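PDB 3AK2: superoxide dismutase [Mn/Fe] from Aeropyrum pernix, which catalyses the dismutation of superoxide to dioxygen and hydrogen peroxide at a single metal site that works with either manganese or iron. Local coordinates for the interface of chains A and B and the interface of chains A and C. Coordinates in Å, arbitrary orientation; residue numbers count along the deposited sequence, not the author numbering. Chains: chain A/B/C, Superoxide dismutase [Mn/Fe].

Contact 1: the interface of chains A and B. Residues chain A 127-128, 149, 167-169; chain B 127-128, 149, 167-169.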
loop_
_atom_site.group_PDB
_atom_site.type_symbol
_atom_site.label_atom_id
_atom_site.label_comp_id
_atom_site.label_asym_id
_atom_site.label_seq_id
_atom_site.Cartn_x
_atom_site.Cartn_y
_atom_site.Cartn_z
ATOM N N GLY A 127 6.108 -1.581 9.730
ATOM C CA GLY A 127 6.293 -2.892 9.112
ATOM C C GLY A 127 7.728 -3.036 8.643
ATOM O O GLY A 127 8.649 -2.479 9.241
ATOM N N VAL A 128 7.928 -3.782 7.570
ATOM C CA VAL A 128 9.271 -3.987 7.056
ATOM C C VAL A 128 9.570 -2.979 5.949
ATOM O O VAL A 128 8.655 -2.469 5.296
ATOM C CB VAL A 128 9.482 -5.430 6.581
ATOM C CG1 VAL A 128 9.368 -6.392 7.761
ATOM C CG2 VAL A 128 8.490 -5.803 5.485
ATOM N N LYS A 149 8.035 -2.446 2.468
ATOM C CA LYS A 149 8.409 -3.620 1.673
ATOM C C LYS A 149 9.679 -3.263 0.896
ATOM O O LYS A 149 10.643 -2.806 1.503
ATOM C CB LYS A 149 7.267 -4.094 0.759
ATOM C CG LYS A 149 6.047 -4.630 1.520
ATOM C CD LYS A 149 5.150 -5.535 0.667
ATOM C CE LYS A 149 4.440 -4.800 -0.448
ATOM N NZ LYS A 149 3.480 -5.745 -1.081
ATOM N N TRP A 167 13.882 -4.695 7.379
ATOM C CA TRP A 167 13.080 -5.909 7.455
ATOM C C TRP A 167 13.523 -6.663 8.699
ATOM O O TRP A 167 14.692 -6.596 9.085
ATOM C CB TRP A 167 13.296 -6.791 6.237
ATOM C CG TRP A 167 12.557 -6.354 5.011
ATOM C CD1 TRP A 167 12.688 -5.163 4.347
ATOM C CD2 TRP A 167 11.591 -7.116 4.286
ATOM N NE1 TRP A 167 11.853 -5.138 3.258
ATOM C CE2 TRP A 167 11.174 -6.327 3.190
ATOM C CE3 TRP A 167 11.034 -8.391 4.453
ATOM C CZ2 TRP A 167 10.217 -6.770 2.269
ATOM C CZ3 TRP A 167 10.089 -8.833 3.539
ATOM C CH2 TRP A 167 9.691 -8.023 2.458
ATOM N N GLU A 168 12.600 -7.382 9.322
ATOM C CA GLU A 168 12.926 -8.092 10.556
ATOM C C GLU A 168 14.047 -9.111 10.350
ATOM O O GLU A 168 14.900 -9.271 11.224
ATOM C CB GLU A 168 11.669 -8.712 11.167
ATOM C CG GLU A 168 10.665 -7.644 11.610
ATOM C CD GLU A 168 9.397 -8.198 12.221
ATOM O OE1 GLU A 168 8.851 -9.195 11.703
ATOM O OE2 GLU A 168 8.930 -7.604 13.218
ATOM N N HIS A 169 14.075 -9.762 9.188
ATOM C CA HIS A 169 15.128 -10.735 8.893
ATOM C C HIS A 169 16.538 -10.146 8.894
ATOM O O HIS A 169 17.516 -10.890 8.971
ATOM C CB HIS A 169 14.868 -11.501 7.585
ATOM C CG HIS A 169 14.937 -10.660 6.341
ATOM N ND1 HIS A 169 13.851 -10.485 5.511
ATOM C CD2 HIS A 169 15.960 -9.983 5.763
ATOM C CE1 HIS A 169 14.196 -9.724 4.486
ATOM N NE2 HIS A 169 15.471 -9.402 4.616
ATOM N N GLY B 127 5.824 -9.716 1.848
ATOM C CA GLY B 127 6.229 -8.973 3.033
ATOM C C GLY B 127 5.640 -9.639 4.262
ATOM O O GLY B 127 5.447 -10.858 4.295
ATOM N N VAL B 128 5.329 -8.833 5.266
ATOM C CA VAL B 128 4.743 -9.335 6.498
ATOM C C VAL B 128 3.226 -9.154 6.454
ATOM O O VAL B 128 2.710 -8.269 5.767
ATOM C CB VAL B 128 5.352 -8.633 7.730
ATOM C CG1 VAL B 128 6.819 -9.012 7.888
ATOM C CG2 VAL B 128 5.184 -7.118 7.647
ATOM N N LYS B 149 0.953 -6.036 6.327
ATOM C CA LYS B 149 1.112 -5.357 7.617
ATOM C C LYS B 149 -0.027 -5.847 8.523
ATOM O O LYS B 149 -0.202 -7.058 8.669
ATOM C CB LYS B 149 1.143 -3.829 7.463
ATOM C CG LYS B 149 2.383 -3.300 6.729
ATOM C CD LYS B 149 2.678 -1.842 7.081
ATOM C CE LYS B 149 1.666 -0.903 6.463
ATOM N NZ LYS B 149 2.088 0.519 6.630
ATOM N N TRP B 167 4.157 -12.379 9.963
ATOM C CA TRP B 167 5.258 -11.456 10.179
ATOM C C TRP B 167 6.496 -12.275 10.537
ATOM O O TRP B 167 6.395 -13.329 11.169
ATOM C CB TRP B 167 4.942 -10.497 11.318
ATOM C CG TRP B 167 4.019 -9.360 10.970
ATOM C CD1 TRP B 167 2.723 -9.440 10.540
ATOM C CD2 TRP B 167 4.324 -7.967 11.067
ATOM N NE1 TRP B 167 2.206 -8.174 10.343
ATOM C CE2 TRP B 167 3.172 -7.253 10.662
ATOM C CE3 TRP B 167 5.471 -7.248 11.437
ATOM C CZ2 TRP B 167 3.133 -5.853 10.629
ATOM C CZ3 TRP B 167 5.429 -5.855 11.406
ATOM C CH2 TRP B 167 4.267 -5.177 11.004
ATOM N N GLU B 168 7.668 -11.797 10.138
ATOM C CA GLU B 168 8.902 -12.537 10.393
ATOM C C GLU B 168 9.118 -12.804 11.888
ATOM O O GLU B 168 9.563 -13.892 12.262
ATOM C CB GLU B 168 10.096 -11.844 9.731
ATOM C CG GLU B 168 9.968 -11.839 8.206
ATOM C CD GLU B 168 11.094 -11.125 7.495
ATOM O OE1 GLU B 168 11.532 -10.058 7.977
ATOM O OE2 GLU B 168 11.523 -11.637 6.436
ATOM N N HIS B 169 8.742 -11.852 12.740
ATOM C CA HIS B 169 8.888 -12.033 14.189
ATOM C C HIS B 169 8.070 -13.196 14.770
ATOM O O HIS B 169 8.352 -13.660 15.878
ATOM C CB HIS B 169 8.617 -10.731 14.958
ATOM C CG HIS B 169 7.201 -10.243 14.879
ATOM N ND1 HIS B 169 6.869 -9.024 14.331
ATOM C CD2 HIS B 169 6.037 -10.790 15.308
ATOM C CE1 HIS B 169 5.563 -8.845 14.413
ATOM N NE2 HIS B 169 5.034 -9.903 15.001
#
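With its CG anti to the carbonyl carbon (chi1 -65°) and the chain extended beyond it (chi2 180°), A:Glu168 carries its carboxylate across the two-fold axis to B:His169. The histidine takes the crowded torsion instead, CG lying between backbone N and carbonyl carbon (chi1 66°), which folds its ring back so that ND1 faces the incoming acid. OE2 of A:Glu168 accepts from ND1 of B:His169 at 2.7 Å through its syn lone pair, in the plane of the imidazole, and the bond is nearly straight. OE1 of A:Glu168 takes the backbone N of B:His169 at 2.9 Å, the donor standing above the carboxylate plane. Gripped at both oxygens, the carboxylate is fixed in rotation and would probably polarise the imidazole of a metal ligand; an alanine here would remove both acceptors and would probably loosen the dimer and the orientation of B:His169. The twin bridge runs from B:Glu168 to A:His169. Alongside, CH2 of A:Trp167 rests on CA of B:Gly127 at 3.6 Å, while CG2 of A:Val128 lies over the centre of the same indole. The valines meet tip to tip, CG1 of A:Val128 to CG1 of B:Val128 at 3.7 Å. This is the dimer interface typical of Fe/Mn superoxide dismutases: the bridge lies in the 3-10 helix 168-170, just after strand 163-165 with the metal ligand A:Asp165, and because A:His169 and B:His169 are themselves metal ligands, each chain's carboxylate is tied to the other's active site.

Contact 2: the interface of chains A and C. Residues chain A 158-159, 201-202, 205-206, 209-210; chain C 158-159, 201-202, 205-206, 209-210.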
loop_
_atom_site.group_PDB
_atom_site.type_symbol
_atom_site.label_atom_id
_atom_site.label_comp_id
_atom_site.label_asym_id
_atom_site.label_seq_id
_atom_site.Cartn_x
_atom_site.Cartn_y
_atom_site.Cartn_z
ATOM N N LEU A 158 14.622 9.663 -7.713
ATOM C CA LEU A 158 15.533 9.531 -6.579
ATOM C C LEU A 158 16.441 8.320 -6.717
ATOM O O LEU A 158 15.974 7.206 -6.948
ATOM C CB LEU A 158 14.750 9.440 -5.272
ATOM C CG LEU A 158 13.820 10.605 -4.931
ATOM C CD1 LEU A 158 13.148 10.346 -3.594
ATOM C CD2 LEU A 158 14.556 11.935 -4.909
ATOM N N VAL A 159 17.743 8.556 -6.581
ATOM C CA VAL A 159 18.748 7.511 -6.727
ATOM C C VAL A 159 19.271 7.134 -5.344
ATOM O O VAL A 159 19.986 7.931 -4.736
ATOM C CB VAL A 159 19.938 8.006 -7.580
ATOM C CG1 VAL A 159 21.005 6.918 -7.704
ATOM C CG2 VAL A 159 19.465 8.473 -8.953
ATOM N N GLN A 201 28.791 9.220 -9.130
ATOM C CA GLN A 201 28.071 8.778 -10.317
ATOM C C GLN A 201 26.760 9.537 -10.508
ATOM O O GLN A 201 26.437 9.938 -11.623
ATOM C CB GLN A 201 27.826 7.266 -10.289
ATOM C CG GLN A 201 29.099 6.430 -10.420
ATOM C CD GLN A 201 29.950 6.817 -11.621
ATOM O OE1 GLN A 201 29.469 6.865 -12.757
ATOM N NE2 GLN A 201 31.223 7.092 -11.371
ATOM N N ALA A 202 26.029 9.751 -9.416
ATOM C CA ALA A 202 24.767 10.495 -9.462
ATOM C C ALA A 202 24.956 11.958 -9.876
ATOM O O ALA A 202 24.204 12.473 -10.707
ATOM C CB ALA A 202 24.042 10.392 -8.130
ATOM N N ASN A 205 25.599 11.805 -13.615
ATOM C CA ASN A 205 24.691 11.064 -14.506
ATOM C C ASN A 205 23.176 11.294 -14.362
ATOM O O ASN A 205 22.439 11.132 -15.335
ATOM C CB ASN A 205 24.958 9.552 -14.389
ATOM C CG ASN A 205 26.310 9.137 -14.955
ATOM O OD1 ASN A 205 27.232 8.801 -14.208
ATOM N ND2 ASN A 205 26.425 9.138 -16.277
ATOM N N ALA A 206 22.707 11.647 -13.167
ATOM C CA ALA A 206 21.271 11.538 -12.854
ATOM C C ALA A 206 20.334 12.559 -13.517
ATOM O O ALA A 206 19.336 12.172 -14.130
ATOM C CB ALA A 206 21.051 11.502 -11.345
ATOM N N LEU A 209 18.729 12.295 -17.219
ATOM C CA LEU A 209 17.742 11.237 -17.449
ATOM C C LEU A 209 16.321 11.791 -17.514
ATOM O O LEU A 209 15.432 11.163 -18.095
ATOM C CB LEU A 209 17.804 10.181 -16.337
ATOM C CG LEU A 209 19.044 9.302 -16.151
ATOM C CD1 LEU A 209 18.971 8.540 -14.833
ATOM C CD2 LEU A 209 19.196 8.339 -17.309
ATOM N N TYR A 210 16.122 12.970 -16.926
ATOM C CA TYR A 210 14.785 13.519 -16.704
ATOM C C TYR A 210 14.582 14.914 -17.274
ATOM O O TYR A 210 13.502 15.232 -17.777
ATOM C CB TYR A 210 14.483 13.525 -15.206
ATOM C CG TYR A 210 14.568 12.149 -14.613
ATOM C CD1 TYR A 210 13.545 11.235 -14.822
ATOM C CD2 TYR A 210 15.680 11.746 -13.872
ATOM C CE1 TYR A 210 13.608 9.967 -14.306
ATOM C CE2 TYR A 210 15.753 10.461 -13.343
ATOM C CZ TYR A 210 14.706 9.583 -13.570
ATOM O OH TYR A 210 14.729 8.310 -13.069
ATOM N N LEU C 158 14.835 1.628 -11.963
ATOM C CA LEU C 158 14.052 1.813 -13.181
ATOM C C LEU C 158 13.840 3.284 -13.492
ATOM O O LEU C 158 13.377 4.041 -12.646
ATOM C CB LEU C 158 12.696 1.115 -13.062
ATOM C CG LEU C 158 12.695 -0.387 -12.779
ATOM C CD1 LEU C 158 11.270 -0.884 -12.722
ATOM C CD2 LEU C 158 13.481 -1.157 -13.826
ATOM N N VAL C 159 14.178 3.670 -14.722
ATOM C CA VAL C 159 14.055 5.052 -15.177
ATOM C C VAL C 159 12.845 5.159 -16.103
ATOM O O VAL C 159 12.872 4.604 -17.205
ATOM C CB VAL C 159 15.328 5.503 -15.943
ATOM C CG1 VAL C 159 15.192 6.946 -16.422
ATOM C CG2 VAL C 159 16.572 5.345 -15.082
ATOM N N GLN C 201 19.525 9.147 -23.234
ATOM C CA GLN C 201 20.148 9.528 -21.969
ATOM C C GLN C 201 20.307 8.332 -21.031
ATOM O O GLN C 201 21.352 8.166 -20.403
ATOM C CB GLN C 201 19.375 10.663 -21.286
ATOM C CG GLN C 201 19.370 11.981 -22.070
ATOM C CD GLN C 201 20.766 12.481 -22.427
ATOM O OE1 GLN C 201 21.032 12.826 -23.579
ATOM N NE2 GLN C 201 21.661 12.521 -21.442
ATOM N N ALA C 202 19.281 7.486 -20.968
ATOM C CA ALA C 202 19.321 6.302 -20.110
ATOM C C ALA C 202 20.410 5.311 -20.531
ATOM O O ALA C 202 21.135 4.780 -19.687
ATOM C CB ALA C 202 17.955 5.629 -20.063
ATOM N N ASN C 205 23.698 6.926 -19.371
ATOM C CA ASN C 205 23.852 7.361 -17.975
ATOM C C ASN C 205 23.318 6.459 -16.856
ATOM O O ASN C 205 23.794 6.556 -15.725
ATOM C CB ASN C 205 23.263 8.766 -17.798
ATOM C CG ASN C 205 24.121 9.847 -18.430
ATOM O OD1 ASN C 205 24.924 9.585 -19.327
ATOM N ND2 ASN C 205 23.954 11.074 -17.962
ATOM N N ALA C 206 22.344 5.602 -17.152
ATOM C CA ALA C 206 21.621 4.882 -16.089
ATOM C C ALA C 206 22.432 3.799 -15.370
ATOM O O ALA C 206 22.491 3.773 -14.142
ATOM C CB ALA C 206 20.306 4.315 -16.616
ATOM N N LEU C 209 24.994 4.398 -12.293
ATOM C CA LEU C 209 24.441 4.862 -11.016
ATOM C C LEU C 209 24.408 3.758 -9.964
ATOM O O LEU C 209 24.382 4.036 -8.760
ATOM C CB LEU C 209 23.017 5.394 -11.203
ATOM C CG LEU C 209 22.774 6.667 -12.014
ATOM C CD1 LEU C 209 21.281 6.869 -12.235
ATOM C CD2 LEU C 209 23.383 7.871 -11.317
ATOM N N TYR C 210 24.417 2.511 -10.433
ATOM C CA TYR C 210 24.143 1.354 -9.587
ATOM C C TYR C 210 25.246 0.315 -9.631
ATOM O O TYR C 210 25.660 -0.210 -8.594
ATOM C CB TYR C 210 22.806 0.744 -9.996
ATOM C CG TYR C 210 21.690 1.726 -9.803
ATOM C CD1 TYR C 210 21.248 2.034 -8.524
ATOM C CD2 TYR C 210 21.105 2.383 -10.887
ATOM C CE1 TYR C 210 20.246 2.940 -8.316
ATOM C CE2 TYR C 210 20.083 3.306 -10.689
ATOM C CZ TYR C 210 19.663 3.576 -9.392
ATOM O OH TYR C 210 18.656 4.474 -9.126
HETATM O O HOH W 1 15.751 5.107 -8.578
HETATM O O HOH W 2 13.589 6.246 -11.198
#
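From CB outward, A:Leu209 meets chain C along its whole length. Its CB lies at the margin of C:Val159 and also sits over a face of its own neighbour's ring, A:Tyr210, toward the rim. CG stands anti to the carbonyl carbon (chi1 -65°), and beyond it the two methyls part. CD1 reaches the two-fold axis, where it meets CD1 of C:Leu209 tip to tip at 3.9 Å and touches CG2 of C:Val159, whose side chain crosses the leucine at about a right angle. CD2 turns the other way and presses on the partner helix, 3.5 Å from CA of C:Ala202; the small alanine side chain presumably allows this close approach. The same packing recurs with the chains exchanged.

On one flank the tyrosines cross the valines obliquely, with OH of A:Tyr210 at 3.6 Å from CG1 of C:Val159. That hydroxyl is hydrogen-bonded to water 2 at 3.0 Å, and the water in turn to the carbonyl O of C:Leu158 at 2.6 Å; water 1 makes the twin bridge. On the other flank symmetry breaks: ND2 of C:Asn205 donates to O of A:Asn205 at 3.0 Å, in the carbonyl plane and on a lone pair, with the two side-chain amides almost perpendicular. Their chi2 angles differ, 108° in A:Asn205 and 22° in C:Asn205, in keeping with a bond made in one direction.

In each chain, close to the C terminus, the end of helix 192-205 packs against the partner's Leu209 and Asn205, while strand 159-160 meets Leu209 of the partner's 3-10 helix 207-209 and the following Tyr210; the patch probably supports the tetramer.

Contact 1 and contact 2 lie about 29 Å apart, centre to centre of their C-alpha atoms, and use different residues of chain A to bind different partners. Each straddles its own two-fold axis, so together they are consistent with the four-chain deposited assembly. Strands 159-160 and 163-165 are near neighbours in sequence: the first serves contact 2, while the second leads into the 3-10 helix of contact 1. The polar, doubly bridged contact 1 adjoins the metal sites, whereas the mainly apolar contact 2 lies near the C terminus and is more likely to contribute to assembly and stability than to catalysis.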